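Local coordinates for protein TbpB (Actinobacillus pleuropneumoniae, PDB 3HOL) that probably binds host transferrin at the bacterial surface, as the lipoprotein component of a receptor through which the pathogen acquires iron, at residues A[50-55]-A[59-64]; A[329-334]-A[357-362]. One frame throughout, in Å; residues are numbered along the deposited sequence.

Contact 1 of 2, residues A[50-55]-A[59-64]; sequences EVITNG and DVPYKA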
# COMPACT_ATOMS: atom_id res chain seq x y z
N GLU A 50 -9.34 -13.90 -5.64
CA GLU A 50 -8.43 -14.20 -4.54
C GLU A 50 -7.37 -13.14 -4.46
O GLU A 50 -6.85 -12.66 -5.50
CB GLU A 50 -7.70 -15.51 -4.78
CG GLU A 50 -8.55 -16.71 -5.05
CD GLU A 50 -7.69 -17.98 -5.17
OE1 GLU A 50 -6.56 -17.90 -5.71
OE2 GLU A 50 -8.14 -19.04 -4.68
N VAL A 51 -7.02 -12.77 -3.24
CA VAL A 51 -5.95 -11.78 -3.04
C VAL A 51 -4.58 -12.39 -3.35
O VAL A 51 -4.33 -13.54 -3.07
CB VAL A 51 -5.99 -11.15 -1.59
CG1 VAL A 51 -6.13 -12.18 -0.52
CG2 VAL A 51 -4.74 -10.36 -1.31
N ILE A 52 -3.70 -11.60 -3.94
CA ILE A 52 -2.30 -11.98 -4.06
C ILE A 52 -1.45 -11.23 -3.01
O ILE A 52 -1.56 -10.00 -2.90
CB ILE A 52 -1.77 -11.62 -5.47
CG1 ILE A 52 -2.50 -12.47 -6.52
CG2 ILE A 52 -0.27 -11.89 -5.56
CD1 ILE A 52 -2.10 -12.19 -8.00
N THR A 53 -0.60 -11.98 -2.30
CA THR A 53 0.30 -11.43 -1.25
C THR A 53 1.79 -11.45 -1.64
O THR A 53 2.63 -10.93 -0.92
CB THR A 53 0.11 -12.22 0.09
OG1 THR A 53 0.46 -13.59 -0.10
CG2 THR A 53 -1.32 -12.14 0.54
N ASN A 54 2.09 -12.04 -2.79
CA ASN A 54 3.44 -12.18 -3.35
C ASN A 54 3.57 -11.10 -4.44
O ASN A 54 2.87 -11.18 -5.46
CB ASN A 54 3.56 -13.61 -3.96
CG ASN A 54 4.87 -13.86 -4.67
OD1 ASN A 54 5.74 -13.01 -4.68
ND2 ASN A 54 5.01 -15.05 -5.27
N GLY A 55 4.44 -10.10 -4.22
CA GLY A 55 4.75 -9.05 -5.22
C GLY A 55 5.85 -9.37 -6.22
O GLY A 55 6.22 -8.50 -7.01
N ASP A 59 7.00 -14.64 -10.38
CA ASP A 59 6.05 -15.70 -10.03
C ASP A 59 4.63 -15.40 -10.52
O ASP A 59 3.96 -14.49 -9.99
CB ASP A 59 6.01 -15.89 -8.52
CG ASP A 59 7.36 -16.28 -7.93
OD1 ASP A 59 8.22 -16.88 -8.63
OD2 ASP A 59 7.55 -16.00 -6.74
N VAL A 60 4.15 -16.17 -11.48
CA VAL A 60 2.80 -16.03 -11.96
C VAL A 60 1.87 -16.89 -11.09
O VAL A 60 2.24 -18.01 -10.73
CB VAL A 60 2.76 -16.42 -13.44
CG1 VAL A 60 1.43 -16.17 -14.03
CG2 VAL A 60 3.77 -15.55 -14.22
N PRO A 61 0.66 -16.37 -10.73
CA PRO A 61 -0.24 -17.20 -9.94
C PRO A 61 -0.50 -18.57 -10.60
O PRO A 61 -0.68 -18.65 -11.81
CB PRO A 61 -1.54 -16.39 -9.91
CG PRO A 61 -1.16 -15.00 -10.15
CD PRO A 61 0.13 -15.01 -10.94
N TYR A 62 -0.52 -19.65 -9.82
CA TYR A 62 -0.87 -20.99 -10.31
C TYR A 62 0.05 -21.56 -11.38
O TYR A 62 -0.31 -22.49 -12.12
CB TYR A 62 -2.35 -21.01 -10.77
CG TYR A 62 -3.26 -20.80 -9.57
CD1 TYR A 62 -3.42 -21.82 -8.63
CD2 TYR A 62 -3.90 -19.58 -9.36
CE1 TYR A 62 -4.23 -21.64 -7.50
CE2 TYR A 62 -4.72 -19.37 -8.23
CZ TYR A 62 -4.87 -20.42 -7.31
OH TYR A 62 -5.66 -20.26 -6.19
N LYS A 63 1.26 -21.02 -11.46
CA LYS A 63 2.27 -21.55 -12.37
C LYS A 63 2.40 -23.09 -12.30
O LYS A 63 2.48 -23.74 -13.35
CB LYS A 63 3.65 -20.92 -12.08
CG LYS A 63 4.81 -21.73 -12.68
CD LYS A 63 4.90 -21.57 -14.17
CE LYS A 63 6.17 -22.27 -14.75
NZ LYS A 63 6.20 -21.92 -16.20
N ALA A 64 2.44 -23.66 -11.09
CA ALA A 64 2.61 -25.11 -10.92
C ALA A 64 1.46 -25.89 -11.57
O ALA A 64 1.71 -26.90 -12.24
CB ALA A 64 2.74 -25.48 -9.42
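E50 turns its CG beside the backbone N (chi1 -54°) and then runs on extended, which carries its carboxylate across to the phenol of Y62. Y62 also sets its ring beside its own backbone N, and the two side chains meet at about a right angle. The hydroxyl OH of Y62 donates to E50 OE1 over 2.6 Å; OE1 accepts through its syn lone pair and lies at the ring edge in its plane. Carboxylate and ring are inclined by only 31°. The ring also stacks with Y102, a stack that should limit its rotation together with the hydroxyl bond.

Strand 50-52 is an edge strand of a five-stranded antiparallel sheet, probably the handle of the N-lobe as in the TbpB family; beyond it the chain doubles back through the three residues between G55 and D59, and 59-64, running roughly opposite, holds a type II turn from V60 to K63. Midway along the pair, I52 CD1 touches P61 CG at 3.7 Å, and both side chains also pack on V31. At the loop end, the amide of N54 gives ND2 to the anti lone pair of D59 OD2, 3.1 Å away and nearly straight (172°), in the amide plane although the carboxylate is strongly tilted from it. N54 OD1 bonds to N56 N, while K106 NZ binds the backbone oxygens of N54 and D59 alike.

Contact 2 of 2, residues A[329-334]-A[357-362]; sequences AVACCS and SLFLQG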
# COMPACT_ATOMS: atom_id res chain seq x y z
N ALA A 329 2.59 -6.96 17.95
CA ALA A 329 2.77 -5.54 17.70
C ALA A 329 2.15 -4.76 18.83
O ALA A 329 1.06 -5.09 19.26
CB ALA A 329 2.14 -5.12 16.34
N VAL A 330 2.84 -3.74 19.31
CA VAL A 330 2.29 -2.83 20.31
C VAL A 330 2.26 -1.44 19.69
O VAL A 330 3.31 -0.83 19.45
CB VAL A 330 3.13 -2.80 21.62
CG1 VAL A 330 2.55 -1.80 22.59
CG2 VAL A 330 3.19 -4.19 22.27
N ALA A 331 1.08 -0.93 19.44
CA ALA A 331 0.93 0.24 18.60
C ALA A 331 0.43 1.40 19.42
O ALA A 331 -0.43 1.22 20.29
CB ALA A 331 -0.09 -0.07 17.49
N CYS A 332 0.96 2.59 19.11
CA CYS A 332 0.61 3.85 19.74
C CYS A 332 0.10 4.76 18.63
O CYS A 332 0.60 4.65 17.50
CB CYS A 332 1.87 4.48 20.37
SG CYS A 332 1.58 5.72 21.69
N CYS A 333 -0.83 5.68 18.88
CA CYS A 333 -1.42 5.99 20.19
C CYS A 333 -2.93 6.27 20.01
O CYS A 333 -3.38 6.68 18.92
CB CYS A 333 -0.78 7.28 20.74
SG CYS A 333 1.03 7.37 20.69
N SER A 334 -3.70 6.12 21.09
CA SER A 334 -5.16 6.38 21.06
C SER A 334 -5.55 7.83 20.66
O SER A 334 -6.65 8.08 20.20
CB SER A 334 -5.79 6.02 22.43
OG SER A 334 -5.18 6.79 23.45
N SER A 357 11.79 -5.13 16.74
CA SER A 357 11.91 -4.04 15.76
C SER A 357 10.96 -2.89 16.12
O SER A 357 10.10 -3.04 17.00
CB SER A 357 11.64 -4.56 14.34
OG SER A 357 10.29 -4.99 14.21
N LEU A 358 11.11 -1.75 15.44
CA LEU A 358 10.19 -0.63 15.59
C LEU A 358 9.51 -0.35 14.25
O LEU A 358 10.06 -0.69 13.22
CB LEU A 358 10.94 0.62 16.05
CG LEU A 358 11.76 0.44 17.34
CD1 LEU A 358 12.69 1.66 17.48
CD2 LEU A 358 10.82 0.36 18.52
N PHE A 359 8.32 0.27 14.26
CA PHE A 359 7.68 0.66 13.01
C PHE A 359 7.06 2.05 13.17
O PHE A 359 6.69 2.47 14.29
CB PHE A 359 6.61 -0.37 12.58
CG PHE A 359 5.39 -0.41 13.47
CD1 PHE A 359 4.32 0.46 13.28
CD2 PHE A 359 5.34 -1.32 14.55
CE1 PHE A 359 3.21 0.42 14.13
CE2 PHE A 359 4.22 -1.36 15.42
CZ PHE A 359 3.16 -0.50 15.22
N LEU A 360 6.97 2.75 12.04
CA LEU A 360 6.22 4.00 11.97
C LEU A 360 5.46 4.05 10.66
O LEU A 360 6.04 3.79 9.60
CB LEU A 360 7.15 5.23 12.08
CG LEU A 360 6.31 6.52 12.14
CD1 LEU A 360 6.74 7.41 13.29
CD2 LEU A 360 6.29 7.30 10.78
N GLN A 361 4.18 4.40 10.72
CA GLN A 361 3.38 4.65 9.53
C GLN A 361 2.63 5.97 9.66
O GLN A 361 2.17 6.32 10.73
CB GLN A 361 2.39 3.49 9.30
CG GLN A 361 3.05 2.08 9.36
CD GLN A 361 2.17 1.00 8.70
OE1 GLN A 361 2.64 0.23 7.84
NE2 GLN A 361 0.88 1.00 9.03
N GLY A 362 2.51 6.71 8.56
CA GLY A 362 1.80 7.98 8.62
C GLY A 362 1.20 8.31 7.25
O GLY A 362 1.73 7.88 6.21
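F359 meets A331 and A329 through its aromatic ring and supplies more than half of the surface the two segments bury. The setting is the antiparallel sheet of the C-lobe handle domain. Strands 325-332 and 356-363 both pair with strand 339-346, so they are next-but-one neighbours running the same general way, splayed by 40° and with axes 8.9 Å apart at their closest. Such a separation is too wide for backbone bonding, so a long side chain has to bridge it.

F359 does so by pointing its CB toward the other strand and placing CG between the backbone N and the carbonyl carbon (chi1 69°), which lifts the ring off its own strand. The rim of the ring then leads. Its CZ comes to 4.0 Å from CB of A331, a methyl lying in the ring plane at the edge, and also reaches the backbone at CA of A331. The neighbouring CE2 sits 4.4 Å from CB of A329, approached obliquely, and lies 4.2 Å from the carbonyl O of V330, also obliquely, a loose approach.

Strand alternation explains the pairing: A329 and A331 present their methyls on one side, while V330 puts its side chain against W345. With methyls as the only side-chain atoms of A329 and A331, the ring edge lies close to the strand backbone. L300, from strand 299-302, touches both A329 and F359 and so adds a third wall to this apolar patch. Q361, two residues past F359, sends NE2 to the carbonyl oxygens of A297 and V299. Strand 325-332 ends in a vicinal disulfide, where a cis peptide joins C332 to C333 and their SG atoms are bonded at 2.0 Å.

The two contacts belong to separate antiparallel sheets and share no strand; their centres lie 29 Å apart, with nearest atoms about 14 Å from each other. Contact 1 is a surface contact at a sheet border, built by a chain that folds back on itself after three intervening residues. Polar side chains carry it, with one small apolar touch between them. Contact 2 is buried within the C-lobe handle and joins strands with 22 residues between its segments. It rests mainly on an aromatic ring against two methyls. Position thus goes with chemistry: directed side-chain bonds close the partly exposed loop, whereas loose apolar contacts join the buried strands.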